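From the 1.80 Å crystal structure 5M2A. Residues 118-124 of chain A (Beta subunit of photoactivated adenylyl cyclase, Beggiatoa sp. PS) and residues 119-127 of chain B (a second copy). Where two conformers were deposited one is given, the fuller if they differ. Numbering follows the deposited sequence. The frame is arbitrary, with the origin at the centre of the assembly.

Chain A 118-124: TITQSHR
Chain B (119-127) ITQSHRVLE

Two copies of the same helical segment pack side by side in this adenylyl cyclase dimer. Both stretches are helical throughout the contact, with phi/psi values close to -65°/-40° and i to i+4 hydrogen bonds such as His123(A) N to Ile119(A) O and His123(B) N to Ile119(B) O, each 2.8 Å. The N-to-C directions differ by 34°, so the helices run roughly parallel, and their axes approach to 9.5 Å. The register is that of a near-twofold pair: the CA atoms of His123(A) and His123(B) lie 5.4 Å apart, while the CA of Ile119(A) faces that of Thr120(B) at 6.5 Å and the CA of Thr120(A) faces that of Ile119(B) at the same distance. Together the stretches bury 467 Å².

The histidines carry the polar chemistry. Both have chi1 t, with chi2 at -78° in chain A and -71° in chain B. Their CA-to-CB bonds point sideways, but the ends of the side chains come nearer to the partner helix. There, His123(A) NE2 hydrogen-bonds Ser122(B) OG at 2.7 Å, and His123(B) NE2 hydrogen-bonds Ser122(A) OG at 2.8 Å. Imidazole nitrogen and hydroxyl can each give or accept a proton, and the heavy-atom geometry leaves the direction open in both bonds. Both serines also have chi1 t, and their short side chains place OG near the plane of the opposing ring, where the nitrogen lone pair or N-H lies.

The other ring nitrogens are satisfied too. His123(B) ND1 donates to Glu127(B) OE2 at 2.7 Å, one turn further along its own helix; His123(A) ND1 is bonded elsewhere in the structure. The same carboxylate receives Arg124(B): NE reaches Glu127(B) OE2 at 3.1 Å, and NH2 forms a salt bridge to Glu127(B) OE1 at 2.8 Å. Glu127(B), with chi1 m, chi2 t and chi3 49°, thus uses both oxygens. The CA-to-CB bond of Arg124(B) points away from the chain A stretch; its rotamer is chi1 m, chi2 -118°, chi3 p and chi4 -177°.

Aliphatic groups cover both faces of the His123(A) ring and one face of the His123(B) ring. Ile119 adopts chi1 t and chi2 p in both chains, and its CA-to-CB bond points toward the partner stretch. Ile119(A) CD1 lies 3.7 Å from the centroid of the His123(B) ring, and Ile119(B) CD1 lies 3.8 Å from that of His123(A); both are CH-pi contacts over a face. Leu126(B), chi1 m and chi2 t, brings CD1 to 3.8 Å from the His123(A) centroid over the opposite face. That ring is therefore a knob in a hole formed by Ile119(B), Ser122(B), His123(B) and Leu126(B).

Between the helices, Ile119(A) CG2 meets Ile119(B) CG2 at 3.5 Å, an apolar contact with no polar group to satisfy. The threonines, both chi1 m, have CA-to-CB bonds pointing away, yet Thr120(A) OG1 lies 3.7 Å from Ile119(B) CG1, and Thr120(B) OG1 lies 3.7 Å from Ile119(A) CG1. These are packing contacts, because CG1 is an aliphatic carbon; both hydroxyls find their hydrogen bonds outside the two stretches.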

# COMPACT_ATOMS: atom_id res chain seq x y z
N THR A 118 -11.64 -14.52 11.94
CA THR A 118 -10.95 -13.27 12.22
C THR A 118 -9.83 -13.01 11.22
O THR A 118 -9.72 -11.91 10.67
CB THR A 118 -10.39 -13.29 13.64
OG1 THR A 118 -11.48 -13.31 14.58
CG2 THR A 118 -9.52 -12.07 13.91
N ILE A 119 -9.01 -14.02 10.94
CA ILE A 119 -7.85 -13.81 10.07
C ILE A 119 -8.30 -13.61 8.62
O ILE A 119 -7.72 -12.81 7.89
CB ILE A 119 -6.85 -14.98 10.20
CG1 ILE A 119 -5.54 -14.65 9.47
CG2 ILE A 119 -7.43 -16.27 9.66
CD1 ILE A 119 -4.70 -13.63 10.17
N THR A 120 -9.34 -14.33 8.20
CA THR A 120 -9.81 -14.18 6.83
C THR A 120 -10.43 -12.82 6.61
O THR A 120 -10.18 -12.17 5.59
CB THR A 120 -10.80 -15.30 6.47
OG1 THR A 120 -10.19 -16.57 6.73
CG2 THR A 120 -11.16 -15.22 5.00
N GLN A 121 -11.25 -12.36 7.55
CA GLN A 121 -11.85 -11.04 7.43
C GLN A 121 -10.79 -9.95 7.44
O GLN A 121 -10.88 -8.97 6.68
CB GLN A 121 -12.86 -10.84 8.55
CG GLN A 121 -14.14 -11.63 8.32
CD GLN A 121 -15.10 -11.59 9.50
OE1 GLN A 121 -14.75 -11.17 10.60
NE2 GLN A 121 -16.33 -12.02 9.26
N SER A 122 -9.76 -10.11 8.27
CA SER A 122 -8.63 -9.19 8.25
C SER A 122 -7.89 -9.25 6.91
O SER A 122 -7.51 -8.22 6.36
CB SER A 122 -7.69 -9.50 9.41
OG SER A 122 -6.61 -8.58 9.46
N HIS A 123 -7.69 -10.47 6.39
CA HIS A 123 -7.04 -10.64 5.10
C HIS A 123 -7.75 -9.85 4.01
O HIS A 123 -7.11 -9.17 3.20
CB HIS A 123 -7.01 -12.14 4.76
CG HIS A 123 -6.15 -12.50 3.58
ND1 HIS A 123 -6.55 -12.30 2.27
CD2 HIS A 123 -4.93 -13.09 3.51
CE1 HIS A 123 -5.61 -12.74 1.45
NE2 HIS A 123 -4.61 -13.22 2.18
N ARG A 124 -9.09 -9.90 4.00
CA ARG A 124 -9.84 -9.23 2.96
C ARG A 124 -9.72 -7.71 3.07
O ARG A 124 -9.83 -7.02 2.06
CB ARG A 124 -11.31 -9.65 3.00
CG ARG A 124 -11.51 -11.16 3.03
CD ARG A 124 -12.21 -11.64 1.77
NE ARG A 124 -11.34 -11.61 0.61
CZ ARG A 124 -11.74 -11.94 -0.61
NH1 ARG A 124 -10.90 -11.88 -1.63
NH2 ARG A 124 -13.00 -12.33 -0.82
N ILE B 119 -4.27 -19.18 5.01
CA ILE B 119 -4.75 -17.79 5.06
C ILE B 119 -3.85 -16.95 5.96
O ILE B 119 -3.58 -15.78 5.67
CB ILE B 119 -6.22 -17.75 5.52
CG1 ILE B 119 -6.80 -16.35 5.37
CG2 ILE B 119 -6.39 -18.24 6.94
CD1 ILE B 119 -7.12 -15.97 3.93
N THR B 120 -3.35 -17.52 7.05
CA THR B 120 -2.50 -16.74 7.94
C THR B 120 -1.15 -16.46 7.30
O THR B 120 -0.63 -15.35 7.42
CB THR B 120 -2.33 -17.49 9.27
OG1 THR B 120 -3.62 -17.78 9.79
CG2 THR B 120 -1.59 -16.62 10.27
N GLN B 121 -0.58 -17.44 6.62
CA GLN B 121 0.68 -17.20 5.94
C GLN B 121 0.51 -16.15 4.85
O GLN B 121 1.36 -15.28 4.67
CB GLN B 121 1.24 -18.51 5.36
CG GLN B 121 1.68 -19.47 6.45
CD GLN B 121 2.26 -20.75 5.90
OE1 GLN B 121 2.13 -21.05 4.72
NE2 GLN B 121 2.91 -21.52 6.77
N SER B 122 -0.61 -16.20 4.13
CA SER B 122 -0.90 -15.17 3.13
C SER B 122 -1.10 -13.82 3.79
O SER B 122 -0.62 -12.79 3.29
CB SER B 122 -2.14 -15.57 2.33
OG SER B 122 -2.41 -14.62 1.32
N HIS B 123 -1.82 -13.80 4.91
CA HIS B 123 -1.99 -12.57 5.67
C HIS B 123 -0.65 -11.95 6.04
O HIS B 123 -0.47 -10.73 5.93
CB HIS B 123 -2.81 -12.88 6.93
CG HIS B 123 -3.28 -11.66 7.65
ND1 HIS B 123 -2.44 -10.82 8.34
CD2 HIS B 123 -4.53 -11.14 7.81
CE1 HIS B 123 -3.14 -9.84 8.89
NE2 HIS B 123 -4.41 -10.02 8.58
N ARG B 124 0.30 -12.77 6.49
CA ARG B 124 1.60 -12.24 6.88
C ARG B 124 2.39 -11.69 5.70
O ARG B 124 3.22 -10.79 5.89
CB ARG B 124 2.41 -13.30 7.63
CG ARG B 124 1.66 -13.92 8.82
CD ARG B 124 2.34 -13.67 10.16
NE ARG B 124 2.05 -12.33 10.67
CZ ARG B 124 2.55 -11.84 11.79
NH1 ARG B 124 3.39 -12.56 12.53
NH2 ARG B 124 2.23 -10.61 12.18
N VAL B 125 2.15 -12.19 4.49
CA VAL B 125 2.76 -11.60 3.30
C VAL B 125 2.18 -10.22 3.05
O VAL B 125 2.91 -9.24 2.87
CB VAL B 125 2.58 -12.51 2.08
CG1 VAL B 125 3.13 -11.82 0.82
CG2 VAL B 125 3.27 -13.84 2.29
N LEU B 126 0.84 -10.12 3.06
CA LEU B 126 0.19 -8.83 2.83
C LEU B 126 0.64 -7.78 3.83
O LEU B 126 0.78 -6.60 3.49
CB LEU B 126 -1.33 -8.98 2.89
CG LEU B 126 -2.05 -9.95 1.95
CD1 LEU B 126 -3.54 -9.67 2.02
CD2 LEU B 126 -1.54 -9.81 0.53
N GLU B 127 0.82 -8.18 5.10
CA GLU B 127 1.24 -7.23 6.13
C GLU B 127 2.52 -6.51 5.74
O GLU B 127 2.71 -5.34 6.10
CB GLU B 127 1.47 -7.95 7.45
CG GLU B 127 0.22 -8.41 8.17
CD GLU B 127 0.58 -9.30 9.35
OE1 GLU B 127 1.46 -8.91 10.15
OE2 GLU B 127 0.01 -10.40 9.46